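Local coordinates for SusD homolog (Bacteroides thetaiotaomicron VPI-5482, PDB 3IHV), which probably binds glycans at the outer membrane as a SusD-family lipoprotein, helping to capture sugars for uptake, at residues Phe394-Glu406 against Glu418-Gly430. Residues are numbered along the deposited sequence; the frame is centred on the assembly and turned at random.
Sequences FLRYADVLLLYAE and EAYNAINAVRRRG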
loop_
_atom_site.group_PDB
_atom_site.type_symbol
_atom_site.label_atom_id
_atom_site.label_comp_id
_atom_site.label_asym_id
_atom_site.label_seq_id
_atom_site.Cartn_x
_atom_site.Cartn_y
_atom_site.Cartn_z
ATOM N N PHE A 394 -4.316 -1.434 -2.267
ATOM C CA PHE A 394 -3.474 -0.250 -2.278
ATOM C C PHE A 394 -4.241 0.986 -1.744
ATOM O O PHE A 394 -3.654 1.890 -1.100
ATOM C CB PHE A 394 -2.935 -0.008 -3.700
ATOM C CG PHE A 394 -2.058 1.226 -3.829
ATOM C CD1 PHE A 394 -0.782 1.247 -3.296
ATOM C CD2 PHE A 394 -2.490 2.313 -4.566
ATOM C CE1 PHE A 394 0.032 2.373 -3.433
ATOM C CE2 PHE A 394 -1.694 3.441 -4.718
ATOM C CZ PHE A 394 -0.419 3.469 -4.160
ATOM N N LEU A 395 -5.539 1.081 -2.062
ATOM C CA LEU A 395 -6.363 2.206 -1.631
ATOM C C LEU A 395 -7.813 1.783 -1.394
ATOM O O LEU A 395 -8.483 1.246 -2.314
ATOM C CB LEU A 395 -6.367 3.339 -2.683
ATOM C CG LEU A 395 -7.008 4.661 -2.203
ATOM C CD1 LEU A 395 -6.226 5.230 -1.023
ATOM C CD2 LEU A 395 -7.126 5.661 -3.369
ATOM N N ARG A 396 -8.283 1.982 -0.164
ATOM C CA ARG A 396 -9.647 1.707 0.253
ATOM C C ARG A 396 -10.354 3.031 0.561
ATOM O O ARG A 396 -9.726 3.993 0.967
ATOM C CB ARG A 396 -9.675 0.868 1.549
ATOM C CG ARG A 396 -9.068 -0.485 1.381
ATOM C CD ARG A 396 -9.414 -1.448 2.489
ATOM N NE ARG A 396 -8.674 -1.275 3.727
ATOM C CZ ARG A 396 -9.142 -0.715 4.856
ATOM N NH1 ARG A 396 -10.371 -0.185 4.943
ATOM N NH2 ARG A 396 -8.377 -0.729 5.932
ATOM N N TYR A 397 -11.663 3.072 0.448
ATOM C CA TYR A 397 -12.380 4.307 0.776
ATOM C C TYR A 397 -12.153 4.779 2.202
ATOM O O TYR A 397 -12.174 5.989 2.450
ATOM C CB TYR A 397 -13.851 4.070 0.526
ATOM C CG TYR A 397 -14.783 5.230 0.639
ATOM C CD1 TYR A 397 -14.819 6.215 -0.329
ATOM C CD2 TYR A 397 -15.706 5.299 1.667
ATOM C CE1 TYR A 397 -15.719 7.255 -0.262
ATOM C CE2 TYR A 397 -16.610 6.328 1.738
ATOM C CZ TYR A 397 -16.619 7.309 0.753
ATOM O OH TYR A 397 -17.536 8.313 0.819
ATOM N N ALA A 398 -11.927 3.866 3.164
ATOM C CA ALA A 398 -11.676 4.326 4.541
ATOM C C ALA A 398 -10.439 5.249 4.621
ATOM O O ALA A 398 -10.399 6.183 5.393
ATOM C CB ALA A 398 -11.502 3.133 5.506
ATOM N N ASP A 399 -9.419 4.915 3.849
ATOM C CA ASP A 399 -8.161 5.701 3.764
ATOM C C ASP A 399 -8.527 7.093 3.266
ATOM O O ASP A 399 -8.119 8.138 3.842
ATOM C CB ASP A 399 -7.229 4.947 2.806
ATOM C CG ASP A 399 -5.787 5.456 2.781
ATOM O OD1 ASP A 399 -5.500 6.581 3.228
ATOM O OD2 ASP A 399 -4.930 4.697 2.257
ATOM N N VAL A 400 -9.374 7.147 2.233
ATOM C CA VAL A 400 -9.787 8.425 1.692
ATOM C C VAL A 400 -10.613 9.227 2.709
ATOM O O VAL A 400 -10.389 10.427 2.850
ATOM C CB VAL A 400 -10.547 8.309 0.355
ATOM C CG1 VAL A 400 -10.916 9.718 -0.162
ATOM C CG2 VAL A 400 -9.704 7.529 -0.709
ATOM N N LEU A 401 -11.511 8.573 3.450
ATOM C CA LEU A 401 -12.258 9.307 4.488
ATOM C C LEU A 401 -11.273 9.908 5.497
ATOM O O LEU A 401 -11.405 11.056 5.899
ATOM C CB LEU A 401 -13.267 8.432 5.226
ATOM C CG LEU A 401 -14.501 8.028 4.415
ATOM C CD1 LEU A 401 -15.379 6.984 5.155
ATOM C CD2 LEU A 401 -15.335 9.243 4.009
ATOM N N LEU A 402 -10.282 9.114 5.890
ATOM C CA LEU A 402 -9.319 9.625 6.883
ATOM C C LEU A 402 -8.480 10.774 6.284
ATOM O O LEU A 402 -8.187 11.770 6.972
ATOM C CB LEU A 402 -8.443 8.504 7.408
ATOM C CG LEU A 402 -9.170 7.447 8.247
ATOM C CD1 LEU A 402 -8.233 6.362 8.770
ATOM C CD2 LEU A 402 -9.893 8.099 9.422
ATOM N N LEU A 403 -8.134 10.663 4.987
ATOM C CA LEU A 403 -7.396 11.749 4.313
ATOM C C LEU A 403 -8.220 13.020 4.253
ATOM O O LEU A 403 -7.683 14.138 4.380
ATOM C CB LEU A 403 -6.995 11.343 2.885
ATOM C CG LEU A 403 -5.900 10.283 2.790
ATOM C CD1 LEU A 403 -5.768 9.793 1.352
ATOM C CD2 LEU A 403 -4.554 10.895 3.299
ATOM N N TYR A 404 -9.521 12.857 3.996
ATOM C CA TYR A 404 -10.435 13.984 3.963
ATOM C C TYR A 404 -10.437 14.709 5.309
ATOM O O TYR A 404 -10.254 15.933 5.385
ATOM C CB TYR A 404 -11.823 13.463 3.587
ATOM C CG TYR A 404 -12.923 14.489 3.363
ATOM C CD1 TYR A 404 -12.665 15.723 2.772
ATOM C CD2 TYR A 404 -14.249 14.176 3.663
ATOM C CE1 TYR A 404 -13.688 16.641 2.543
ATOM C CE2 TYR A 404 -15.264 15.073 3.419
ATOM C CZ TYR A 404 -14.981 16.303 2.844
ATOM O OH TYR A 404 -16.010 17.197 2.608
ATOM N N ALA A 405 -10.573 13.938 6.388
ATOM C CA ALA A 405 -10.557 14.512 7.717
ATOM C C ALA A 405 -9.231 15.194 7.980
ATOM O O ALA A 405 -9.209 16.343 8.476
ATOM C CB ALA A 405 -10.805 13.457 8.781
ATOM N N GLU A 406 -8.139 14.511 7.640
ATOM C CA GLU A 406 -6.792 15.064 7.860
ATOM C C GLU A 406 -6.613 16.386 7.119
ATOM O O GLU A 406 -6.207 17.387 7.674
ATOM C CB GLU A 406 -5.716 14.051 7.411
ATOM C CG GLU A 406 -4.296 14.547 7.574
ATOM C CD GLU A 406 -3.259 13.582 7.065
ATOM O OE1 GLU A 406 -3.607 12.420 6.671
ATOM O OE2 GLU A 406 -2.079 13.987 7.123
ATOM N N GLU A 418 -17.601 18.153 8.641
ATOM C CA GLU A 418 -17.276 17.185 7.606
ATOM C C GLU A 418 -16.080 16.337 8.003
ATOM O O GLU A 418 -16.066 15.121 7.773
ATOM C CB GLU A 418 -17.039 17.861 6.272
ATOM C CG GLU A 418 -18.309 18.359 5.657
ATOM C CD GLU A 418 -18.897 19.568 6.347
ATOM O OE1 GLU A 418 -18.159 20.549 6.683
ATOM O OE2 GLU A 418 -20.135 19.546 6.540
ATOM N N ALA A 419 -15.105 16.967 8.642
ATOM C CA ALA A 419 -13.929 16.236 9.136
ATOM C C ALA A 419 -14.347 15.205 10.204
ATOM O O ALA A 419 -13.967 14.040 10.123
ATOM C CB ALA A 419 -12.903 17.176 9.680
ATOM N N TYR A 420 -15.137 15.638 11.167
ATOM C CA TYR A 420 -15.642 14.728 12.180
ATOM C C TYR A 420 -16.487 13.597 11.604
ATOM O O TYR A 420 -16.357 12.448 12.004
ATOM C CB TYR A 420 -16.446 15.494 13.222
ATOM C CG TYR A 420 -15.638 15.971 14.397
ATOM C CD1 TYR A 420 -15.250 15.071 15.370
ATOM C CD2 TYR A 420 -15.312 17.315 14.568
ATOM C CE1 TYR A 420 -14.539 15.499 16.481
ATOM C CE2 TYR A 420 -14.622 17.744 15.679
ATOM C CZ TYR A 420 -14.225 16.821 16.615
ATOM O OH TYR A 420 -13.546 17.207 17.733
ATOM N N ASN A 421 -17.364 13.922 10.656
ATOM C CA ASN A 421 -18.219 12.908 10.062
ATOM C C ASN A 421 -17.412 11.836 9.344
ATOM O O ASN A 421 -17.754 10.650 9.418
ATOM C CB ASN A 421 -19.273 13.525 9.120
ATOM C CG ASN A 421 -20.354 14.313 9.856
ATOM O OD1 ASN A 421 -20.573 14.149 11.061
ATOM N ND2 ASN A 421 -21.043 15.180 9.123
ATOM N N ALA A 422 -16.335 12.248 8.675
ATOM C CA ALA A 422 -15.503 11.325 7.895
ATOM C C ALA A 422 -14.763 10.374 8.820
ATOM O O ALA A 422 -14.847 9.136 8.648
ATOM C CB ALA A 422 -14.521 12.098 7.002
ATOM N N ILE A 423 -14.095 10.924 9.829
ATOM C CA ILE A 423 -13.364 10.079 10.809
ATOM C C ILE A 423 -14.331 9.206 11.658
ATOM O O ILE A 423 -14.070 8.017 11.874
ATOM C CB ILE A 423 -12.326 10.842 11.678
ATOM C CG1 ILE A 423 -11.490 9.802 12.462
ATOM C CG2 ILE A 423 -12.969 11.882 12.603
ATOM C CD1 ILE A 423 -10.130 10.277 12.921
ATOM N N ASN A 424 -15.463 9.759 12.059
ATOM C CA ASN A 424 -16.451 8.982 12.859
ATOM C C ASN A 424 -17.107 7.865 12.053
ATOM O O ASN A 424 -17.415 6.816 12.619
ATOM C CB ASN A 424 -17.429 9.894 13.570
ATOM C CG ASN A 424 -16.796 10.606 14.752
ATOM O OD1 ASN A 424 -15.797 10.124 15.306
ATOM N ND2 ASN A 424 -17.349 11.752 15.124
ATOM N N ALA A 425 -17.212 8.013 10.726
ATOM C CA ALA A 425 -17.752 6.909 9.908
ATOM C C ALA A 425 -16.818 5.730 10.014
ATOM O O ALA A 425 -17.258 4.569 10.182
ATOM C CB ALA A 425 -17.905 7.302 8.443
ATOM N N VAL A 426 -15.522 6.032 9.921
ATOM C CA VAL A 426 -14.501 5.010 10.040
ATOM C C VAL A 426 -14.476 4.363 11.451
ATOM O O VAL A 426 -14.431 3.130 11.569
ATOM C CB VAL A 426 -13.124 5.530 9.657
ATOM C CG1 VAL A 426 -12.055 4.475 9.955
ATOM C CG2 VAL A 426 -13.127 5.904 8.175
ATOM N N ARG A 427 -14.556 5.175 12.488
ATOM C CA ARG A 427 -14.574 4.664 13.868
ATOM C C ARG A 427 -15.821 3.791 14.126
ATOM O O ARG A 427 -15.741 2.731 14.755
ATOM C CB ARG A 427 -14.638 5.826 14.861
ATOM C CG ARG A 427 -13.558 6.895 14.796
ATOM C CD ARG A 427 -12.412 6.647 15.604
ATOM N NE ARG A 427 -12.743 6.387 17.020
ATOM C CZ ARG A 427 -11.954 5.656 17.802
ATOM N NH1 ARG A 427 -10.796 5.189 17.326
ATOM N NH2 ARG A 427 -12.316 5.370 19.045
ATOM N N ARG A 428 -16.976 4.231 13.647
ATOM C CA ARG A 428 -18.197 3.466 13.870
ATOM C C ARG A 428 -18.110 2.084 13.230
ATOM O O ARG A 428 -18.468 1.072 13.815
ATOM C CB ARG A 428 -19.394 4.261 13.334
ATOM C CG ARG A 428 -19.662 5.491 14.207
ATOM C CD ARG A 428 -20.653 6.433 13.583
ATOM N NE ARG A 428 -20.899 7.584 14.421
ATOM C CZ ARG A 428 -21.829 8.510 14.182
ATOM N NH1 ARG A 428 -22.616 8.432 13.109
ATOM N NH2 ARG A 428 -21.981 9.531 15.025
ATOM N N ARG A 429 -17.655 2.039 11.984
ATOM C CA ARG A 429 -17.533 0.750 11.330
ATOM C C ARG A 429 -16.519 -0.107 12.124
ATOM O O ARG A 429 -16.734 -1.323 12.303
ATOM C CB ARG A 429 -17.118 0.948 9.861
ATOM C CG ARG A 429 -17.249 -0.265 8.982
ATOM C CD ARG A 429 -16.029 -1.160 9.014
ATOM N NE ARG A 429 -14.881 -0.537 8.413
ATOM C CZ ARG A 429 -14.567 -0.564 7.121
ATOM N NH1 ARG A 429 -15.348 -1.185 6.228
ATOM N NH2 ARG A 429 -13.453 0.017 6.717
ATOM N N GLY A 430 -15.429 0.526 12.556
ATOM C CA GLY A 430 -14.357 -0.154 13.300
ATOM C C GLY A 430 -14.780 -0.693 14.652
ATOM O O GLY A 430 -14.139 -1.608 15.188
#
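Ala405 and Ala419 bring the two helices together, their CA atoms 4.0 Å apart, and with Ala422 they form the tight end of the contact. The methyl of Ala405 rests on the Ala419 carbonyl, CB to O 3.5 Å, while the methyl of Ala422 sits at the same distance from the carbonyl oxygen of Leu401. Such small residues let backbone meet side chain directly. From there the helices splay, and larger side chains fill the widening gap. Val426 projects CG2 between Leu401 and Leu402: it lies 3.9 Å from Leu401 CB, the two side chains running antiparallel alongside each other. Leu402 carries CD2 across Ile423 at about a right angle, meeting its CG1 at 3.8 Å. This is an antiparallel helical hairpin within the SusD family region, 397-412 packed on 417-430 with an angle of 149° between the segment axes. At the wide end the packing turns polar. Arg396 NH1, from the N-cap residue of its helix, and Arg429 NH2 are 3.6 Å apart, the guanidinium planes 53° from parallel; both groups are salt-bridged to Glu258 and Glu462, carboxylates that gather the two side chains here, and Arg396 also to Glu466. Helix 242-250 touches both arginines through Tyr242 and Leu245. The looser margin holds Ala425, partly exposed, with CB 4.2 Å from Leu401 CD1, and Glu418, beside the alanine end. Tyr404, CG anti to the backbone N (chi1 -174°), swings out across the hairpin, nearly perpendicular to its own helix, and its OH comes to 3.9 Å from Glu418 CB, whereas Glu418, an exposed residue, turns its carboxylate from the facing helix.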